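Local coordinates for N-acetylneuraminic acid outer membrane channel protein NanC (Escherichia coli, PDB 2WJQ) that forms a monomeric, weakly anion-selective outer membrane channel through which the sialic acid N-acetylneuraminic acid enters the bacterium, at residues D4-Y9 against Y184-Y189; G8-S13 against S206-V211; Y16-K21 against S36-T41. All blocks are in the same frame, centred on the assembly; numbering follows the deposited sequence.

Contact 1. Residues D4-Y9 against Y184-Y189; sequences DVRGGY and YIEYDY. With LDA (lauryl dimethylamine-N-oxide), chain M; OCT (N-octane), chain F; OCT (N-octane), chain G; OCT (N-octane), chain D.
Tyr-184 buries more surface here than any other residue, and its hydroxyl carries the one direct hydrogen bond between the segments. It donates to Asp-4 OD1, 2.6 Å from Tyr-184 OH, and OD1 accepts through its syn lone pair. OD1 lies at the edge of the ring in its plane, whereas the carboxylate is turned 53° from that plane. The bond is possible because Tyr-184 CG sits between its backbone N and carbonyl carbon (chi1 63°), which swings the ring across the strand between the two segments. There one ring face covers Gly-210, with CZ 3.7 Å from Gly-210 CA, a geometry resembling aromatic rescue of glycine. The aliphatic part of Arg-6 then passes the phenol end at about a right angle, CB and CD each 3.4 Å from Tyr-184 OH.

Bent at chi3 (71°), Arg-6 turns its guanidinium towards Glu-186, but NH1 and OE2 stay 4.0 Å apart, beyond a salt bridge. One water closes the gap: it accepts from Arg-6 NH1 at 2.9 Å, in the guanidinium plane, and donates to Glu-186 OE2 at 2.6 Å. The other oxygen of Glu-186, OE1, forms a salt bridge with Arg-208.

Strand 2-10 and strand 181-189 are next-but-one neighbours in the barrel wall. Their segment axes approach to 9.2 Å and run roughly the same way, because strand 199-214 lies between them and is antiparallel to both. Strand 165-175 flanks the far side, where Val-172 touches Tyr-184 and Glu-186.

Contact 2. Residues G8-S13 against S206-V211; sequences GYRSGS and SYRIGV. With LDA (lauryl dimethylamine-N-oxide), chain M; OCT (N-octane), chain F.
The seam that closes the beta-barrel, where the first strand meets the last, is held here by the hydrogen-bonded pair Tyr-9 and Tyr-207. Tyr-9 N donates to Tyr-207 O at 2.9 Å, and Tyr-207 N donates back to Tyr-9 O at 3.0 Å. Non-hydrogen-bonded pairs lie before and after it, Gly-8 with Arg-208 and Arg-10 with Ser-206. The first is close: with no side chain on Gly-8, Arg-208 CG rests 3.7 Å from Gly-8 CA.

Arg-208 sets off with CG anti to its carbonyl carbon (chi1 -68°) and stays extended as far as NE. Its NH2 thereby comes 4.3 Å from Arg-10 NH2, which stands at the edge of the Arg-208 guanidinium, near its plane. Both arginines gather round Glu-17, which forms salt bridges with Arg-10 NE and Arg-208 NH2; Arg-208 NH1 reaches Glu-186 and Asp-188. Ser-206, on the same face, bonds to Asp-188 through OG.

The opposite face carries the tyrosines and bound apolar chains. Octane C4 sits over the centre of the Tyr-9 ring, 3.7 Å above its plane, and the detergent tail ends with C12 3.8 Å from Ile-209 CG1. Near the extracellular end, Ser-11 CB meets the edge of the Tyr-207 ring.

Charged residues on one face, aromatic and aliphatic ones against hydrocarbon on the other, and antiparallel closure of first strand on last are typical of outer membrane porin barrels.

Contact 3. Residues Y16-K21 against S36-T41; sequences YETRLK and SNTWNT. With LDA (lauryl dimethylamine-N-oxide), chain M; LDA (lauryl dimethylamine-N-oxide), chain L.
Six backbone hydrogen bonds join 16-21 to 36-41, two in each of the hydrogen-bonded pairs Tyr-16 with Asn-40, Thr-18 with Thr-38 and Leu-20 with Ser-36. The shortest runs from Tyr-16 N to Asn-40 O, 2.8 Å. The longest, from Thr-18 N to Thr-38 O at 3.2 Å, approaches from above the carbonyl plane, 37° out of it. Thr-38 O is also approached closely by Glu-17 CB, at 3.1 Å.

Side chains add water bridges. One water donates to both Glu-17 OE1 and Asn-37 OD1, while Glu-17 OE2 forms salt bridges with Arg-10 of the adjacent strand 2-10 and with Arg-208, one strand further on. Asn-37 turns its ND2 the other way, to Glu-35 and Asp-54. A second water donates to Asn-40 OD1 and, weakly, to Tyr-16 O.

These strands form a beta hairpin of the barrel wall, joined by a short periplasmic turn, 15-25 descending to it from the extracellular side and 30-41 returning. Glu-17, Arg-19, Asn-37 and Trp-39 occupy one face of it; Tyr-16, Thr-18, Leu-20 and their partners occupy the other.

On the charged face, Arg-19 and Asn-37 lie side by side, and Asn-37 OD1 rests against Arg-19 CG at 3.2 Å. A bend at chi3 (69°) then carries the Arg-19 guanidinium away from Asn-37; Lys-21 CD lies over its face, 3.9 Å above the plane. On the other face, Thr-18 OG1 approaches Thr-38 CB at 3.7 Å, and Thr-18 CG2 touches detergent carbon C5. The same detergent chain crosses a face of the Tyr-16 ring, and its methyl CM1 packs on Asn-40 CB at 3.5 Å.

All three contacts lie in one patch of the barrel wall, made of strands 181-189, 199-214, 2-10, 15-25 and 30-41 in that order around it. Contacts 1 and 2 share strand 2-10 and have centres about 5 Å apart; contact 3 lies about 11 Å from contact 1 and 10 Å from contact 2. Along the chain, contact 3 is a local hairpin nested within the long loops closed by contacts 1 and 2, which bring the two ends of the chain together. Backbone bonds such as Gly-8 N to Glu-17 O and Asp-4 N to Lys-21 O join the seam to that hairpin, so the wall runs unbroken through all three contacts.

Contact 1. Residues D4-Y9 against Y184-Y189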
loop_
_atom_site.group_PDB
_atom_site.type_symbol
_atom_site.label_atom_id
_atom_site.label_comp_id
_atom_site.label_asym_id
_atom_site.label_seq_id
_atom_site.Cartn_x
_atom_site.Cartn_y
_atom_site.Cartn_z
ATOM N N ASP A 4 3.506 -0.439 -13.861
ATOM C CA ASP A 4 2.626 0.572 -13.326
ATOM C C ASP A 4 3.457 1.834 -13.104
ATOM O O ASP A 4 4.541 1.772 -12.490
ATOM C CB ASP A 4 2.027 0.069 -12.023
ATOM C CG ASP A 4 0.853 0.909 -11.527
ATOM O OD1 ASP A 4 1.014 2.113 -11.236
ATOM O OD2 ASP A 4 -0.244 0.333 -11.365
ATOM N N VAL A 5 2.976 2.958 -13.626
ATOM C CA VAL A 5 3.619 4.271 -13.450
ATOM C C VAL A 5 2.608 5.212 -12.802
ATOM O O VAL A 5 1.482 5.335 -13.282
ATOM C CB VAL A 5 4.106 4.808 -14.804
ATOM C CG1 VAL A 5 4.831 6.137 -14.642
ATOM C CG2 VAL A 5 5.061 3.793 -15.436
ATOM N N ARG A 6 2.987 5.856 -11.694
ATOM C CA ARG A 6 2.036 6.652 -10.926
ATOM C C ARG A 6 2.682 7.919 -10.423
ATOM O O ARG A 6 3.837 7.892 -9.998
ATOM C CB ARG A 6 1.516 5.872 -9.734
ATOM C CG ARG A 6 0.348 6.513 -9.033
ATOM C CD ARG A 6 -0.073 5.679 -7.808
ATOM N NE ARG A 6 0.921 5.767 -6.733
ATOM C CZ ARG A 6 0.909 5.026 -5.625
ATOM N NH1 ARG A 6 -0.047 4.129 -5.415
ATOM N NH2 ARG A 6 1.855 5.195 -4.709
ATOM N N GLY A 7 1.934 9.006 -10.472
ATOM C CA GLY A 7 2.353 10.283 -9.908
ATOM C C GLY A 7 1.304 10.715 -8.930
ATOM O O GLY A 7 0.104 10.504 -9.166
ATOM N N GLY A 8 1.730 11.337 -7.839
ATOM C CA GLY A 8 0.814 11.826 -6.839
ATOM C C GLY A 8 1.260 13.087 -6.144
ATOM O O GLY A 8 2.442 13.463 -6.189
ATOM N N TYR A 9 0.291 13.759 -5.535
ATOM C CA TYR A 9 0.549 14.916 -4.695
ATOM C C TYR A 9 -0.139 14.733 -3.350
ATOM O O TYR A 9 -1.299 14.343 -3.285
ATOM C CB TYR A 9 0.043 16.198 -5.346
ATOM C CG TYR A 9 0.334 17.429 -4.530
ATOM C CD1 TYR A 9 1.632 17.913 -4.419
ATOM C CD2 TYR A 9 -0.683 18.097 -3.846
ATOM C CE1 TYR A 9 1.913 19.058 -3.645
ATOM C CE2 TYR A 9 -0.413 19.227 -3.066
ATOM C CZ TYR A 9 0.880 19.701 -2.990
ATOM O OH TYR A 9 1.149 20.808 -2.220
ATOM N N TYR A 184 -5.690 5.124 -14.610
ATOM C CA TYR A 184 -6.491 5.235 -13.425
ATOM C C TYR A 184 -6.274 6.549 -12.702
ATOM O O TYR A 184 -5.219 7.180 -12.836
ATOM C CB TYR A 184 -6.233 4.068 -12.485
ATOM C CG TYR A 184 -4.824 3.963 -11.939
ATOM C CD1 TYR A 184 -3.845 3.210 -12.603
ATOM C CD2 TYR A 184 -4.476 4.589 -10.747
ATOM C CE1 TYR A 184 -2.579 3.101 -12.109
ATOM C CE2 TYR A 184 -3.205 4.481 -10.235
ATOM C CZ TYR A 184 -2.257 3.731 -10.921
ATOM O OH TYR A 184 -0.992 3.619 -10.408
ATOM N N ILE A 185 -7.282 6.924 -11.920
ATOM C CA ILE A 185 -7.199 8.058 -11.020
ATOM C C ILE A 185 -7.493 7.568 -9.608
ATOM O O ILE A 185 -8.178 6.559 -9.403
ATOM C CB ILE A 185 -8.129 9.221 -11.438
ATOM C CG1 ILE A 185 -9.598 8.857 -11.212
ATOM C CG2 ILE A 185 -7.850 9.603 -12.902
ATOM C CD1 ILE A 185 -10.587 9.866 -11.764
ATOM N N GLU A 186 -6.973 8.298 -8.633
ATOM C CA GLU A 186 -7.021 7.837 -7.264
ATOM C C GLU A 186 -7.062 9.001 -6.288
ATOM O O GLU A 186 -6.397 10.025 -6.490
ATOM C CB GLU A 186 -5.819 6.914 -7.014
ATOM C CG GLU A 186 -5.544 6.580 -5.572
ATOM C CD GLU A 186 -4.341 5.650 -5.392
ATOM O OE1 GLU A 186 -3.944 5.417 -4.227
ATOM O OE2 GLU A 186 -3.803 5.146 -6.408
ATOM N N TYR A 187 -7.880 8.847 -5.256
ATOM C CA TYR A 187 -7.893 9.762 -4.121
ATOM C C TYR A 187 -7.612 8.939 -2.882
ATOM O O TYR A 187 -8.235 7.874 -2.695
ATOM C CB TYR A 187 -9.255 10.472 -3.978
ATOM C CG TYR A 187 -9.364 11.166 -2.654
ATOM C CD1 TYR A 187 -8.684 12.355 -2.426
ATOM C CD2 TYR A 187 -10.084 10.606 -1.609
ATOM C CE1 TYR A 187 -8.729 12.976 -1.202
ATOM C CE2 TYR A 187 -10.124 11.214 -0.367
ATOM C CZ TYR A 187 -9.447 12.405 -0.172
ATOM O OH TYR A 187 -9.476 13.016 1.054
ATOM N N ASP A 188 -6.689 9.421 -2.037
ATOM C CA ASP A 188 -6.454 8.815 -0.723
ATOM C C ASP A 188 -6.621 9.840 0.401
ATOM O O ASP A 188 -6.256 11.009 0.251
ATOM C CB ASP A 188 -5.064 8.193 -0.605
ATOM C CG ASP A 188 -4.613 7.551 -1.871
ATOM O OD1 ASP A 188 -5.138 6.456 -2.177
ATOM O OD2 ASP A 188 -3.747 8.147 -2.553
ATOM N N TYR A 189 -7.222 9.415 1.494
ATOM C CA TYR A 189 -7.164 10.195 2.721
ATOM C C TYR A 189 -6.244 9.426 3.672
ATOM O O TYR A 189 -6.489 8.283 4.014
ATOM C CB TYR A 189 -8.542 10.464 3.329
ATOM C CG TYR A 189 -8.441 11.308 4.568
ATOM C CD1 TYR A 189 -8.785 10.808 5.822
ATOM C CD2 TYR A 189 -7.902 12.589 4.497
ATOM C CE1 TYR A 189 -8.631 11.592 6.975
ATOM C CE2 TYR A 189 -7.760 13.370 5.626
ATOM C CZ TYR A 189 -8.123 12.874 6.851
ATOM O OH TYR A 189 -7.948 13.695 7.940
HETATM N N1 LDA M . 9.232 18.847 -7.922
HETATM O O1 LDA M . 10.164 19.268 -8.647
HETATM C CM1 LDA M . 9.650 18.969 -6.515
HETATM C CM2 LDA M . 8.058 19.717 -8.093
HETATM C C1 LDA M . 8.900 17.449 -8.218
HETATM C C2 LDA M . 8.451 17.268 -9.675
HETATM C C3 LDA M . 7.975 15.832 -9.918
HETATM C C4 LDA M . 6.486 15.758 -10.260
HETATM C C5 LDA M . 5.964 14.322 -10.185
HETATM C C6 LDA M . 4.640 14.115 -10.928
HETATM C C7 LDA M . 3.427 14.282 -10.019
HETATM C C8 LDA M . 2.099 14.101 -10.749
HETATM C C9 LDA M . 0.953 14.597 -9.874
HETATM C C10 LDA M . -0.421 14.134 -10.347
HETATM C C11 LDA M . -1.516 14.938 -9.657
HETATM C C12 LDA M . -2.796 14.130 -9.466
HETATM C C1 OCT F . -1.661 18.179 -8.739
HETATM C C2 OCT F . -1.799 19.381 -7.806
HETATM C C3 OCT F . -0.437 19.970 -7.423
HETATM C C4 OCT F . -0.617 21.060 -6.360
HETATM C C5 OCT F . 0.562 22.039 -6.268
HETATM C C6 OCT F . 0.140 23.284 -5.482
HETATM C C7 OCT F . 1.311 24.253 -5.244
HETATM C C8 OCT F . 0.870 25.705 -5.468
HETATM C C1 OCT G . -13.021 12.864 -3.070
HETATM C C2 OCT G . -12.209 14.153 -2.911
HETATM C C3 OCT G . -12.289 14.720 -1.483
HETATM C C4 OCT G . -11.620 16.094 -1.419
HETATM C C5 OCT G . -11.421 16.593 0.019
HETATM C C6 OCT G . -10.512 17.838 0.045
HETATM C C7 OCT G . -11.150 19.035 0.767
HETATM C C8 OCT G . -10.799 20.353 0.065
HETATM C C1 OCT D . 6.584 10.259 -13.786
HETATM C C2 OCT D . 5.147 9.957 -13.329
HETATM C C3 OCT D . 4.205 9.772 -14.524
HETATM C C4 OCT D . 2.726 9.880 -14.127
HETATM C C5 OCT D . 1.895 8.893 -14.945
HETATM C C6 OCT D . 0.592 9.497 -15.453
HETATM C C7 OCT D . -0.043 8.574 -16.505
HETATM C C8 OCT D . -1.327 9.164 -17.104
HETATM O O HOH W 1 -2.301 3.162 -6.988
#

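Contact 2. Residues G8-S13 against S206-V211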
loop_
_atom_site.group_PDB
_atom_site.type_symbol
_atom_site.label_atom_id
_atom_site.label_comp_id
_atom_site.label_asym_id
_atom_site.label_seq_id
_atom_site.Cartn_x
_atom_site.Cartn_y
_atom_site.Cartn_z
ATOM N N GLY A 8 1.730 11.337 -7.839
ATOM C CA GLY A 8 0.814 11.826 -6.839
ATOM C C GLY A 8 1.260 13.087 -6.144
ATOM O O GLY A 8 2.442 13.463 -6.189
ATOM N N TYR A 9 0.291 13.759 -5.535
ATOM C CA TYR A 9 0.549 14.916 -4.695
ATOM C C TYR A 9 -0.139 14.733 -3.350
ATOM O O TYR A 9 -1.299 14.343 -3.285
ATOM C CB TYR A 9 0.043 16.198 -5.346
ATOM C CG TYR A 9 0.334 17.429 -4.530
ATOM C CD1 TYR A 9 1.632 17.913 -4.419
ATOM C CD2 TYR A 9 -0.683 18.097 -3.846
ATOM C CE1 TYR A 9 1.913 19.058 -3.645
ATOM C CE2 TYR A 9 -0.413 19.227 -3.066
ATOM C CZ TYR A 9 0.880 19.701 -2.990
ATOM O OH TYR A 9 1.149 20.808 -2.220
ATOM N N ARG A 10 0.591 15.037 -2.279
ATOM C CA ARG A 10 0.042 15.001 -0.937
ATOM C C ARG A 10 -0.105 16.430 -0.421
ATOM O O ARG A 10 0.881 17.181 -0.393
ATOM C CB ARG A 10 0.983 14.225 -0.049
ATOM C CG ARG A 10 1.093 12.761 -0.416
ATOM C CD ARG A 10 1.617 12.084 0.793
ATOM N NE ARG A 10 1.927 10.671 0.673
ATOM C CZ ARG A 10 2.169 9.921 1.740
ATOM N NH1 ARG A 10 2.120 10.462 2.957
ATOM N NH2 ARG A 10 2.460 8.653 1.605
ATOM N N SER A 11 -1.322 16.791 -0.032
ATOM C CA SER A 11 -1.678 18.177 0.297
ATOM C C SER A 11 -1.124 18.667 1.649
ATOM O O SER A 11 -0.821 19.852 1.808
ATOM C CB SER A 11 -3.200 18.331 0.318
ATOM O OG SER A 11 -3.723 17.730 1.510
ATOM N N GLY A 12 -1.020 17.782 2.631
ATOM C CA GLY A 12 -0.558 18.194 3.968
ATOM C C GLY A 12 0.939 18.373 3.991
ATOM O O GLY A 12 1.451 19.392 4.434
ATOM N N SER A 13 1.645 17.390 3.457
ATOM C CA SER A 13 3.088 17.430 3.385
ATOM C C SER A 13 3.649 18.240 2.208
ATOM O O SER A 13 4.859 18.423 2.125
ATOM C CB SER A 13 3.641 16.002 3.317
ATOM O OG SER A 13 3.081 15.200 4.337
ATOM N N SER A 206 -4.455 12.948 -0.689
ATOM C CA SER A 206 -3.517 12.485 -1.696
ATOM C C SER A 206 -4.271 12.284 -3.012
ATOM O O SER A 206 -5.325 11.654 -3.042
ATOM C CB SER A 206 -2.839 11.200 -1.210
ATOM O OG SER A 206 -2.084 10.563 -2.215
ATOM N N TYR A 207 -3.742 12.865 -4.075
ATOM C CA TYR A 207 -4.370 12.805 -5.384
ATOM C C TYR A 207 -3.367 12.180 -6.326
ATOM O O TYR A 207 -2.256 12.701 -6.466
ATOM C CB TYR A 207 -4.728 14.212 -5.854
ATOM C CG TYR A 207 -5.509 15.004 -4.823
ATOM C CD1 TYR A 207 -4.861 15.854 -3.912
ATOM C CD2 TYR A 207 -6.891 14.882 -4.731
ATOM C CE1 TYR A 207 -5.592 16.577 -2.949
ATOM C CE2 TYR A 207 -7.624 15.602 -3.785
ATOM C CZ TYR A 207 -6.980 16.441 -2.898
ATOM O OH TYR A 207 -7.723 17.137 -1.961
ATOM N N ARG A 208 -3.761 11.091 -6.984
ATOM C CA ARG A 208 -2.857 10.314 -7.846
ATOM C C ARG A 208 -3.441 10.012 -9.224
ATOM O O ARG A 208 -4.659 9.872 -9.399
ATOM C CB ARG A 208 -2.479 9.008 -7.153
ATOM C CG ARG A 208 -1.601 9.187 -5.925
ATOM C CD ARG A 208 -1.593 7.967 -5.073
ATOM N NE ARG A 208 -0.720 8.139 -3.919
ATOM C CZ ARG A 208 -0.647 7.287 -2.903
ATOM N NH1 ARG A 208 -1.376 6.179 -2.894
ATOM N NH2 ARG A 208 0.176 7.536 -1.909
ATOM N N ILE A 209 -2.551 9.936 -10.205
ATOM C CA ILE A 209 -2.905 9.489 -11.537
ATOM C C ILE A 209 -1.850 8.507 -11.984
ATOM O O ILE A 209 -0.652 8.654 -11.688
ATOM C CB ILE A 209 -2.990 10.658 -12.552
ATOM C CG1 ILE A 209 -4.034 11.685 -12.122
ATOM C CG2 ILE A 209 -3.424 10.154 -13.936
ATOM C CD1 ILE A 209 -3.975 12.991 -12.987
ATOM N N GLY A 210 -2.281 7.495 -12.711
ATOM C CA GLY A 210 -1.350 6.514 -13.193
ATOM C C GLY A 210 -1.844 5.705 -14.352
ATOM O O GLY A 210 -2.968 5.884 -14.845
ATOM N N VAL A 211 -0.982 4.808 -14.791
ATOM C CA VAL A 211 -1.360 3.846 -15.798
ATOM C C VAL A 211 -0.644 2.513 -15.543
ATOM O O VAL A 211 0.532 2.464 -15.159
ATOM C CB VAL A 211 -1.116 4.372 -17.214
ATOM C CG1 VAL A 211 0.349 4.720 -17.438
ATOM C CG2 VAL A 211 -1.627 3.354 -18.270
HETATM N N1 LDA M . 9.232 18.847 -7.922
HETATM O O1 LDA M . 10.164 19.268 -8.647
HETATM C CM1 LDA M . 9.650 18.969 -6.515
HETATM C CM2 LDA M . 8.058 19.717 -8.093
HETATM C C1 LDA M . 8.900 17.449 -8.218
HETATM C C2 LDA M . 8.451 17.268 -9.675
HETATM C C3 LDA M . 7.975 15.832 -9.918
HETATM C C4 LDA M . 6.486 15.758 -10.260
HETATM C C5 LDA M . 5.964 14.322 -10.185
HETATM C C6 LDA M . 4.640 14.115 -10.928
HETATM C C7 LDA M . 3.427 14.282 -10.019
HETATM C C8 LDA M . 2.099 14.101 -10.749
HETATM C C9 LDA M . 0.953 14.597 -9.874
HETATM C C10 LDA M . -0.421 14.134 -10.347
HETATM C C11 LDA M . -1.516 14.938 -9.657
HETATM C C12 LDA M . -2.796 14.130 -9.466
HETATM C C1 OCT F . -1.661 18.179 -8.739
HETATM C C2 OCT F . -1.799 19.381 -7.806
HETATM C C3 OCT F . -0.437 19.970 -7.423
HETATM C C4 OCT F . -0.617 21.060 -6.360
HETATM C C5 OCT F . 0.562 22.039 -6.268
HETATM C C6 OCT F . 0.140 23.284 -5.482
HETATM C C7 OCT F . 1.311 24.253 -5.244
HETATM C C8 OCT F . 0.870 25.705 -5.468
#

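Contact 3. Residues Y16-K21 against S36-T41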
loop_
_atom_site.group_PDB
_atom_site.type_symbol
_atom_site.label_atom_id
_atom_site.label_comp_id
_atom_site.label_asym_id
_atom_site.label_seq_id
_atom_site.Cartn_x
_atom_site.Cartn_y
_atom_site.Cartn_z
ATOM N N TYR A 16 5.316 15.883 -3.834
ATOM C CA TYR A 16 5.043 15.053 -5.005
ATOM C C TYR A 16 5.654 13.685 -4.809
ATOM O O TYR A 16 6.748 13.562 -4.244
ATOM C CB TYR A 16 5.647 15.656 -6.266
ATOM C CG TYR A 16 4.933 16.869 -6.743
ATOM C CD1 TYR A 16 3.685 16.769 -7.330
ATOM C CD2 TYR A 16 5.500 18.127 -6.604
ATOM C CE1 TYR A 16 3.023 17.884 -7.768
ATOM C CE2 TYR A 16 4.849 19.247 -7.057
ATOM C CZ TYR A 16 3.632 19.121 -7.632
ATOM O OH TYR A 16 2.993 20.231 -8.061
ATOM N N GLU A 17 4.964 12.649 -5.268
ATOM C CA GLU A 17 5.589 11.329 -5.334
ATOM C C GLU A 17 5.392 10.688 -6.692
ATOM O O GLU A 17 4.415 10.995 -7.410
ATOM C CB GLU A 17 5.107 10.399 -4.207
ATOM C CG GLU A 17 3.640 10.429 -3.899
ATOM C CD GLU A 17 3.248 9.522 -2.724
ATOM O OE1 GLU A 17 3.942 8.492 -2.474
ATOM O OE2 GLU A 17 2.221 9.825 -2.075
ATOM N N THR A 18 6.346 9.833 -7.055
ATOM C CA THR A 18 6.208 8.994 -8.222
ATOM C C THR A 18 6.527 7.561 -7.833
ATOM O O THR A 18 7.344 7.307 -6.927
ATOM C CB THR A 18 7.106 9.440 -9.401
ATOM O OG1 THR A 18 8.474 9.242 -9.067
ATOM C CG2 THR A 18 6.891 10.894 -9.739
ATOM N N ARG A 19 5.855 6.630 -8.498
ATOM C CA ARG A 19 6.127 5.222 -8.350
ATOM C C ARG A 19 6.301 4.532 -9.717
ATOM O O ARG A 19 5.539 4.789 -10.647
ATOM C CB ARG A 19 4.991 4.555 -7.578
ATOM C CG ARG A 19 5.293 3.105 -7.167
ATOM C CD ARG A 19 4.154 2.495 -6.393
ATOM N NE ARG A 19 2.999 2.305 -7.281
ATOM C CZ ARG A 19 1.872 1.686 -6.954
ATOM N NH1 ARG A 19 1.704 1.169 -5.743
ATOM N NH2 ARG A 19 0.902 1.581 -7.862
ATOM N N LEU A 20 7.303 3.661 -9.815
ATOM C CA LEU A 20 7.448 2.730 -10.934
ATOM C C LEU A 20 7.413 1.337 -10.320
ATOM O O LEU A 20 8.234 1.035 -9.450
ATOM C CB LEU A 20 8.801 2.909 -11.608
ATOM C CG LEU A 20 9.088 4.211 -12.332
ATOM C CD1 LEU A 20 9.085 5.401 -11.389
ATOM C CD2 LEU A 20 10.477 4.082 -13.028
ATOM N N LYS A 21 6.490 0.495 -10.770
ATOM C CA LYS A 21 6.260 -0.818 -10.181
ATOM C C LYS A 21 6.145 -1.863 -11.279
ATOM O O LYS A 21 5.386 -1.663 -12.257
ATOM C CB LYS A 21 4.977 -0.770 -9.372
ATOM C CG LYS A 21 4.513 -2.071 -8.747
ATOM C CD LYS A 21 3.206 -1.828 -7.962
ATOM C CE LYS A 21 2.800 -3.031 -7.132
ATOM N NZ LYS A 21 1.448 -2.837 -6.541
ATOM N N SER A 36 9.975 1.264 -7.043
ATOM C CA SER A 36 10.783 2.380 -6.566
ATOM C C SER A 36 9.831 3.538 -6.399
ATOM O O SER A 36 9.012 3.784 -7.287
ATOM C CB SER A 36 11.826 2.716 -7.611
ATOM O OG SER A 36 12.612 3.837 -7.250
ATOM N N ASN A 37 9.936 4.234 -5.272
ATOM C CA ASN A 37 9.131 5.402 -4.958
ATOM C C ASN A 37 10.042 6.587 -4.727
ATOM O O ASN A 37 11.103 6.446 -4.095
ATOM C CB ASN A 37 8.308 5.185 -3.682
ATOM C CG ASN A 37 7.221 4.174 -3.858
ATOM O OD1 ASN A 37 6.155 4.475 -4.411
ATOM N ND2 ASN A 37 7.451 2.974 -3.357
ATOM N N THR A 38 9.647 7.750 -5.243
ATOM C CA THR A 38 10.399 8.989 -5.034
ATOM C C THR A 38 9.438 9.976 -4.339
ATOM O O THR A 38 8.193 9.890 -4.482
ATOM C CB THR A 38 10.992 9.529 -6.368
ATOM O OG1 THR A 38 11.739 8.487 -7.025
ATOM C CG2 THR A 38 11.966 10.685 -6.141
ATOM N N TRP A 39 10.013 10.885 -3.571
ATOM C CA TRP A 39 9.270 11.831 -2.762
ATOM C C TRP A 39 10.042 13.140 -2.834
ATOM O O TRP A 39 11.242 13.138 -2.556
ATOM C CB TRP A 39 9.196 11.304 -1.321
ATOM C CG TRP A 39 8.667 12.252 -0.282
ATOM C CD1 TRP A 39 9.285 13.383 0.206
ATOM C CD2 TRP A 39 7.439 12.130 0.433
ATOM N NE1 TRP A 39 8.499 13.972 1.167
ATOM C CE2 TRP A 39 7.364 13.221 1.330
ATOM C CE3 TRP A 39 6.390 11.207 0.402
ATOM C CZ2 TRP A 39 6.276 13.411 2.190
ATOM C CZ3 TRP A 39 5.315 11.392 1.257
ATOM C CH2 TRP A 39 5.267 12.487 2.143
ATOM N N ASN A 40 9.359 14.220 -3.246
ATOM C CA ASN A 40 9.943 15.563 -3.371
ATOM C C ASN A 40 9.018 16.603 -2.735
ATOM O O ASN A 40 7.908 16.841 -3.238
ATOM C CB ASN A 40 10.124 15.949 -4.835
ATOM C CG ASN A 40 11.279 15.228 -5.513
ATOM O OD1 ASN A 40 11.063 14.316 -6.316
ATOM N ND2 ASN A 40 12.512 15.667 -5.233
ATOM N N THR A 41 9.486 17.223 -1.651
ATOM C CA THR A 41 8.750 18.282 -0.987
ATOM C C THR A 41 8.989 19.573 -1.767
ATOM O O THR A 41 10.120 19.852 -2.153
ATOM C CB THR A 41 9.213 18.452 0.487
ATOM O OG1 THR A 41 8.909 17.261 1.219
ATOM C CG2 THR A 41 8.513 19.657 1.164
HETATM N N1 LDA M . 9.232 18.847 -7.922
HETATM O O1 LDA M . 10.164 19.268 -8.647
HETATM C CM1 LDA M . 9.650 18.969 -6.515
HETATM C CM2 LDA M . 8.058 19.717 -8.093
HETATM C C1 LDA M . 8.900 17.449 -8.218
HETATM C C2 LDA M . 8.451 17.268 -9.675
HETATM C C3 LDA M . 7.975 15.832 -9.918
HETATM C C4 LDA M . 6.486 15.758 -10.260
HETATM C C5 LDA M . 5.964 14.322 -10.185
HETATM C C6 LDA M . 4.640 14.115 -10.928
HETATM C C7 LDA M . 3.427 14.282 -10.019
HETATM C C8 LDA M . 2.099 14.101 -10.749
HETATM C C9 LDA M . 0.953 14.597 -9.874
HETATM C C10 LDA M . -0.421 14.134 -10.347
HETATM C C11 LDA M . -1.516 14.938 -9.657
HETATM C C12 LDA M . -2.796 14.130 -9.466
HETATM N N1 LDA L . 17.617 4.971 -6.431
HETATM O O1 LDA L . 18.660 5.675 -6.437
HETATM C CM1 LDA L . 17.253 4.712 -5.028
HETATM C CM2 LDA L . 16.551 5.751 -7.085
HETATM C C1 LDA L . 17.834 3.711 -7.137
HETATM C C2 LDA L . 16.506 2.973 -7.317
HETATM C C3 LDA L . 16.693 1.465 -7.426
HETATM C C4 LDA L . 16.310 0.947 -8.804
HETATM C C5 LDA L . 16.432 -0.570 -8.874
HETATM C C6 LDA L . 15.352 -1.171 -9.765
HETATM C C7 LDA L . 13.991 -1.200 -9.069
HETATM C C8 LDA L . 12.900 -1.688 -10.020
HETATM C C9 LDA L . 11.723 -0.721 -10.097
HETATM C C10 LDA L . 10.777 -1.129 -11.222
HETATM C C11 LDA L . 11.212 -0.571 -12.573
HETATM C C12 LDA L . 11.172 -1.636 -13.669
HETATM O O HOH W 2 8.551 12.960 -6.470
HETATM O O HOH W 3 4.381 6.701 -4.646
#